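Local coordinates for 2,3-bisphosphoglycerate-independent phosphoglycerate mutase (Pyrococcus horikoshii, PDB 2ZKT), which probably interconverts 2-phosphoglycerate and 3-phosphoglycerate in glycolysis as a metal-dependent, cofactor-independent mutase of the alkaline phosphatase superfamily, at residues Y70-F81 and G227-F238. Sequence-based numbering, arbitrary orientation.
Sequences YDPYETYRGRGF and GAGTYPNIPMKF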
loop_
_atom_site.group_PDB
_atom_site.type_symbol
_atom_site.label_atom_id
_atom_site.label_comp_id
_atom_site.label_asym_id
_atom_site.label_seq_id
_atom_site.Cartn_x
_atom_site.Cartn_y
_atom_site.Cartn_z
ATOM N N TYR B 70 -30.436 -6.872 -4.218
ATOM C CA TYR B 70 -31.561 -6.688 -5.134
ATOM C C TYR B 70 -31.115 -6.603 -6.588
ATOM O O TYR B 70 -29.943 -6.341 -6.883
ATOM C CB TYR B 70 -32.324 -5.400 -4.770
ATOM C CG TYR B 70 -32.888 -5.401 -3.359
ATOM C CD1 TYR B 70 -34.077 -6.091 -3.054
ATOM C CD2 TYR B 70 -32.206 -4.768 -2.321
ATOM C CE1 TYR B 70 -34.565 -6.145 -1.751
ATOM C CE2 TYR B 70 -32.681 -4.820 -1.008
ATOM C CZ TYR B 70 -33.859 -5.508 -0.727
ATOM O OH TYR B 70 -34.327 -5.544 0.572
ATOM N N ASP B 71 -32.067 -6.828 -7.492
ATOM C CA ASP B 71 -31.806 -6.731 -8.926
ATOM C C ASP B 71 -32.100 -5.269 -9.292
ATOM O O ASP B 71 -33.256 -4.832 -9.276
ATOM C CB ASP B 71 -32.734 -7.678 -9.710
ATOM C CG ASP B 71 -32.556 -7.563 -11.219
ATOM O OD1 ASP B 71 -32.978 -6.533 -11.799
ATOM O OD2 ASP B 71 -31.987 -8.501 -11.824
ATOM N N PRO B 72 -31.049 -4.497 -9.616
ATOM C CA PRO B 72 -31.221 -3.079 -9.975
ATOM C C PRO B 72 -32.179 -2.830 -11.142
ATOM O O PRO B 72 -32.983 -1.898 -11.097
ATOM C CB PRO B 72 -29.787 -2.613 -10.266
ATOM C CG PRO B 72 -29.104 -3.883 -10.741
ATOM C CD PRO B 72 -29.646 -4.933 -9.805
ATOM N N TYR B 73 -32.108 -3.667 -12.177
ATOM C CA TYR B 73 -32.985 -3.497 -13.334
ATOM C C TYR B 73 -34.479 -3.610 -13.012
ATOM O O TYR B 73 -35.314 -3.046 -13.735
ATOM C CB TYR B 73 -32.628 -4.503 -14.438
ATOM C CG TYR B 73 -31.427 -4.100 -15.280
ATOM C CD1 TYR B 73 -31.295 -2.790 -15.762
ATOM C CD2 TYR B 73 -30.447 -5.032 -15.633
ATOM C CE1 TYR B 73 -30.222 -2.423 -16.576
ATOM C CE2 TYR B 73 -29.371 -4.675 -16.449
ATOM C CZ TYR B 73 -29.266 -3.371 -16.919
ATOM O OH TYR B 73 -28.211 -3.019 -17.745
ATOM N N GLU B 74 -34.824 -4.320 -11.934
ATOM C CA GLU B 74 -36.238 -4.484 -11.567
ATOM C C GLU B 74 -36.695 -3.619 -10.394
ATOM O O GLU B 74 -37.873 -3.249 -10.304
ATOM C CB GLU B 74 -36.532 -5.945 -11.223
ATOM C CG GLU B 74 -36.132 -6.935 -12.296
ATOM C CD GLU B 74 -36.747 -8.300 -12.062
ATOM O OE1 GLU B 74 -37.979 -8.429 -12.265
ATOM O OE2 GLU B 74 -36.005 -9.233 -11.669
ATOM N N THR B 75 -35.769 -3.302 -9.488
ATOM C CA THR B 75 -36.116 -2.503 -8.310
ATOM C C THR B 75 -35.950 -0.987 -8.480
ATOM O O THR B 75 -36.730 -0.208 -7.926
ATOM C CB THR B 75 -35.271 -2.942 -7.094
ATOM O OG1 THR B 75 -33.875 -2.853 -7.426
ATOM C CG2 THR B 75 -35.594 -4.385 -6.709
ATOM N N TYR B 76 -34.936 -0.580 -9.249
ATOM C CA TYR B 76 -34.647 0.834 -9.457
ATOM C C TYR B 76 -35.774 1.660 -10.078
ATOM O O TYR B 76 -36.257 1.375 -11.186
ATOM C CB TYR B 76 -33.382 1.007 -10.304
ATOM C CG TYR B 76 -32.850 2.426 -10.293
ATOM C CD1 TYR B 76 -32.468 3.035 -9.093
ATOM C CD2 TYR B 76 -32.690 3.149 -11.480
ATOM C CE1 TYR B 76 -31.927 4.324 -9.075
ATOM C CE2 TYR B 76 -32.149 4.444 -11.470
ATOM C CZ TYR B 76 -31.769 5.013 -10.266
ATOM O OH TYR B 76 -31.189 6.255 -10.254
ATOM N N ARG B 77 -36.173 2.707 -9.357
ATOM C CA ARG B 77 -37.220 3.595 -9.832
ATOM C C ARG B 77 -36.750 5.053 -9.746
ATOM O O ARG B 77 -37.535 5.956 -9.442
ATOM C CB ARG B 77 -38.511 3.380 -9.015
ATOM C CG ARG B 77 -39.253 2.056 -9.315
ATOM C CD ARG B 77 -39.883 2.080 -10.699
ATOM N NE ARG B 77 -40.717 0.905 -10.976
ATOM C CZ ARG B 77 -40.251 -0.325 -11.218
ATOM N NH1 ARG B 77 -38.939 -0.573 -11.217
ATOM N NH2 ARG B 77 -41.106 -1.317 -11.472
ATOM N N GLY B 78 -35.458 5.274 -10.014
ATOM C CA GLY B 78 -34.914 6.625 -9.979
ATOM C C GLY B 78 -34.039 6.922 -8.770
ATOM O O GLY B 78 -33.981 6.131 -7.825
ATOM N N ARG B 79 -33.377 8.084 -8.799
ATOM C CA ARG B 79 -32.471 8.512 -7.723
ATOM C C ARG B 79 -33.068 9.416 -6.632
ATOM O O ARG B 79 -32.832 9.206 -5.434
ATOM C CB ARG B 79 -31.260 9.228 -8.339
ATOM C CG ARG B 79 -30.341 9.868 -7.305
ATOM C CD ARG B 79 -29.067 10.453 -7.931
ATOM N NE ARG B 79 -28.177 11.000 -6.900
ATOM C CZ ARG B 79 -26.947 11.465 -7.127
ATOM N NH1 ARG B 79 -26.441 11.453 -8.358
ATOM N NH2 ARG B 79 -26.225 11.950 -6.117
ATOM N N GLY B 80 -33.816 10.436 -7.065
ATOM C CA GLY B 80 -34.417 11.400 -6.145
ATOM C C GLY B 80 -34.846 10.924 -4.761
ATOM O O GLY B 80 -34.410 11.482 -3.740
ATOM N N PHE B 81 -35.703 9.901 -4.720
ATOM C CA PHE B 81 -36.202 9.374 -3.450
ATOM C C PHE B 81 -35.101 8.991 -2.455
ATOM O O PHE B 81 -35.242 9.217 -1.244
ATOM C CB PHE B 81 -37.103 8.154 -3.698
ATOM C CG PHE B 81 -38.031 7.833 -2.550
ATOM C CD1 PHE B 81 -37.581 7.087 -1.459
ATOM C CD2 PHE B 81 -39.363 8.269 -2.569
ATOM C CE1 PHE B 81 -38.441 6.777 -0.399
ATOM C CE2 PHE B 81 -40.239 7.965 -1.514
ATOM C CZ PHE B 81 -39.776 7.217 -0.427
ATOM N N GLY B 227 -33.070 13.552 -11.962
ATOM C CA GLY B 227 -33.083 12.332 -11.163
ATOM C C GLY B 227 -34.398 12.043 -10.454
ATOM O O GLY B 227 -34.402 11.717 -9.260
ATOM N N ALA B 228 -35.510 12.165 -11.177
ATOM C CA ALA B 228 -36.830 11.899 -10.602
ATOM C C ALA B 228 -36.832 10.481 -10.013
ATOM O O ALA B 228 -36.358 9.528 -10.651
ATOM C CB ALA B 228 -37.916 12.034 -11.683
ATOM N N GLY B 229 -37.351 10.338 -8.795
ATOM C CA GLY B 229 -37.367 9.019 -8.181
ATOM C C GLY B 229 -38.500 8.763 -7.196
ATOM O O GLY B 229 -39.016 9.681 -6.546
ATOM N N THR B 230 -38.898 7.496 -7.107
ATOM C CA THR B 230 -39.954 7.077 -6.188
ATOM C C THR B 230 -39.297 6.015 -5.306
ATOM O O THR B 230 -38.090 5.755 -5.423
ATOM C CB THR B 230 -41.153 6.424 -6.943
ATOM O OG1 THR B 230 -40.776 5.117 -7.415
ATOM C CG2 THR B 230 -41.560 7.268 -8.147
ATOM N N TYR B 231 -40.080 5.408 -4.417
ATOM C CA TYR B 231 -39.549 4.350 -3.562
ATOM C C TYR B 231 -39.194 3.178 -4.502
ATOM O O TYR B 231 -39.907 2.920 -5.480
ATOM C CB TYR B 231 -40.620 3.906 -2.557
ATOM C CG TYR B 231 -40.146 2.843 -1.590
ATOM C CD1 TYR B 231 -39.361 3.182 -0.482
ATOM C CD2 TYR B 231 -40.490 1.501 -1.775
ATOM C CE1 TYR B 231 -38.929 2.207 0.427
ATOM C CE2 TYR B 231 -40.064 0.513 -0.876
ATOM C CZ TYR B 231 -39.283 0.874 0.221
ATOM O OH TYR B 231 -38.852 -0.091 1.108
ATOM N N PRO B 232 -38.091 2.455 -4.224
ATOM C CA PRO B 232 -37.718 1.332 -5.102
ATOM C C PRO B 232 -38.704 0.148 -5.076
ATOM O O PRO B 232 -39.270 -0.189 -4.028
ATOM C CB PRO B 232 -36.326 0.951 -4.593
ATOM C CG PRO B 232 -36.429 1.238 -3.124
ATOM C CD PRO B 232 -37.153 2.575 -3.091
ATOM N N ASN B 233 -38.912 -0.471 -6.243
ATOM C CA ASN B 233 -39.813 -1.622 -6.363
ATOM C C ASN B 233 -39.146 -2.875 -5.790
ATOM O O ASN B 233 -38.672 -3.740 -6.533
ATOM C CB ASN B 233 -40.172 -1.878 -7.839
ATOM C CG ASN B 233 -41.107 -3.077 -8.016
ATOM O OD1 ASN B 233 -41.225 -3.635 -9.113
ATOM N ND2 ASN B 233 -41.781 -3.471 -6.934
ATOM N N ILE B 234 -39.095 -2.970 -4.462
ATOM C CA ILE B 234 -38.492 -4.135 -3.836
ATOM C C ILE B 234 -39.594 -4.944 -3.165
ATOM O O ILE B 234 -40.510 -4.372 -2.560
ATOM C CB ILE B 234 -37.446 -3.747 -2.777
ATOM C CG1 ILE B 234 -38.105 -2.921 -1.672
ATOM C CG2 ILE B 234 -36.309 -2.969 -3.426
ATOM C CD1 ILE B 234 -37.269 -2.840 -0.419
ATOM N N PRO B 235 -39.520 -6.287 -3.266
ATOM C CA PRO B 235 -40.513 -7.193 -2.668
ATOM C C PRO B 235 -40.729 -6.862 -1.191
ATOM O O PRO B 235 -41.812 -6.431 -0.780
ATOM C CB PRO B 235 -39.872 -8.575 -2.857
ATOM C CG PRO B 235 -39.083 -8.414 -4.118
ATOM C CD PRO B 235 -38.439 -7.055 -3.921
ATOM N N MET B 236 -39.672 -7.066 -0.406
ATOM C CA MET B 236 -39.699 -6.797 1.024
ATOM C C MET B 236 -38.369 -6.183 1.459
ATOM O O MET B 236 -37.386 -6.203 0.711
ATOM C CB MET B 236 -39.959 -8.097 1.795
ATOM C CG MET B 236 -38.966 -9.212 1.507
ATOM S SD MET B 236 -39.442 -10.757 2.324
ATOM C CE MET B 236 -40.521 -11.461 1.069
ATOM N N LYS B 237 -38.337 -5.639 2.672
ATOM C CA LYS B 237 -37.121 -5.020 3.181
ATOM C C LYS B 237 -36.050 -6.067 3.542
ATOM O O LYS B 237 -36.346 -7.259 3.717
ATOM C CB LYS B 237 -37.459 -4.140 4.396
ATOM C CG LYS B 237 -38.801 -3.405 4.249
ATOM C CD LYS B 237 -38.846 -2.089 5.026
ATOM C CE LYS B 237 -38.103 -0.979 4.280
ATOM N NZ LYS B 237 -38.138 0.336 5.000
ATOM N N PHE B 238 -34.802 -5.601 3.626
ATOM C CA PHE B 238 -33.649 -6.445 3.953
ATOM C C PHE B 238 -33.891 -7.199 5.272
ATOM O O PHE B 238 -33.786 -8.431 5.334
ATOM C CB PHE B 238 -32.399 -5.555 4.083
ATOM C CG PHE B 238 -31.093 -6.312 4.086
ATOM C CD1 PHE B 238 -30.446 -6.613 2.886
ATOM C CD2 PHE B 238 -30.496 -6.689 5.290
ATOM C CE1 PHE B 238 -29.219 -7.275 2.876
ATOM C CE2 PHE B 238 -29.266 -7.356 5.301
ATOM C CZ PHE B 238 -28.621 -7.649 4.083
HETATM O O HOH W 1 -35.900 4.099 -6.823
#
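Asn233 N donates to Thr75 O (2.8 Å), Thr230 N to Arg77 O, and Gly80 N to Gly227 O, so backbone bonds join the end of helix 72-75 and the chain after it to the end of strand 222-229 and the connection that follows. A bound water adds a bridge, donating to Gly78 O and Thr230 O while accepting from Arg77 N. Glycines let the chains come this close: Gly78 CA rests 3.3 Å from Ala228 O, where a side chain would collide, and its backbone angles alone would jam a CB against the preceding carbonyl oxygen. A side chain on Gly229 would also collide, with the Gly80 and Phe81 nitrogens.

Tyrosine suits position Tyr70 by offering both a flat face for Ile234 CG2 and a hydroxyl that reaches Met236 O, donating to an in-plane lone pair (3.1 Å). Arg77, bent at chi2 (-70°), curls back so that NH1 reaches Glu74 O and the guanidinium lays one face over Asn233 CB, which lies 3.7 Å from Arg77 CZ; the amide plane is turned 71° from it.

Among apolar contacts, branched Ile234 uses CG2 twice, for a CH-pi contact over the Tyr70 ring and against Thr75 CG2 (3.6 Å). Phe81 receives Tyr231 CB over its face, while the Tyr231 ring meets it in an offset edge-to-face stack, planes at 82°; Tyr231 OH continues to Ala261 O. A leucine at Tyr70 would probably leave Met236 O without this donor and Ile234 CG2 without an aromatic face.

Because the polar bonds use mainly backbone atoms, the chemistry implies a seam set by chain path and glycine placement, with aromatic packing at each end, one beside strand 222-229, the edge of the four-stranded antiparallel sheet, the other beside helix 238-242.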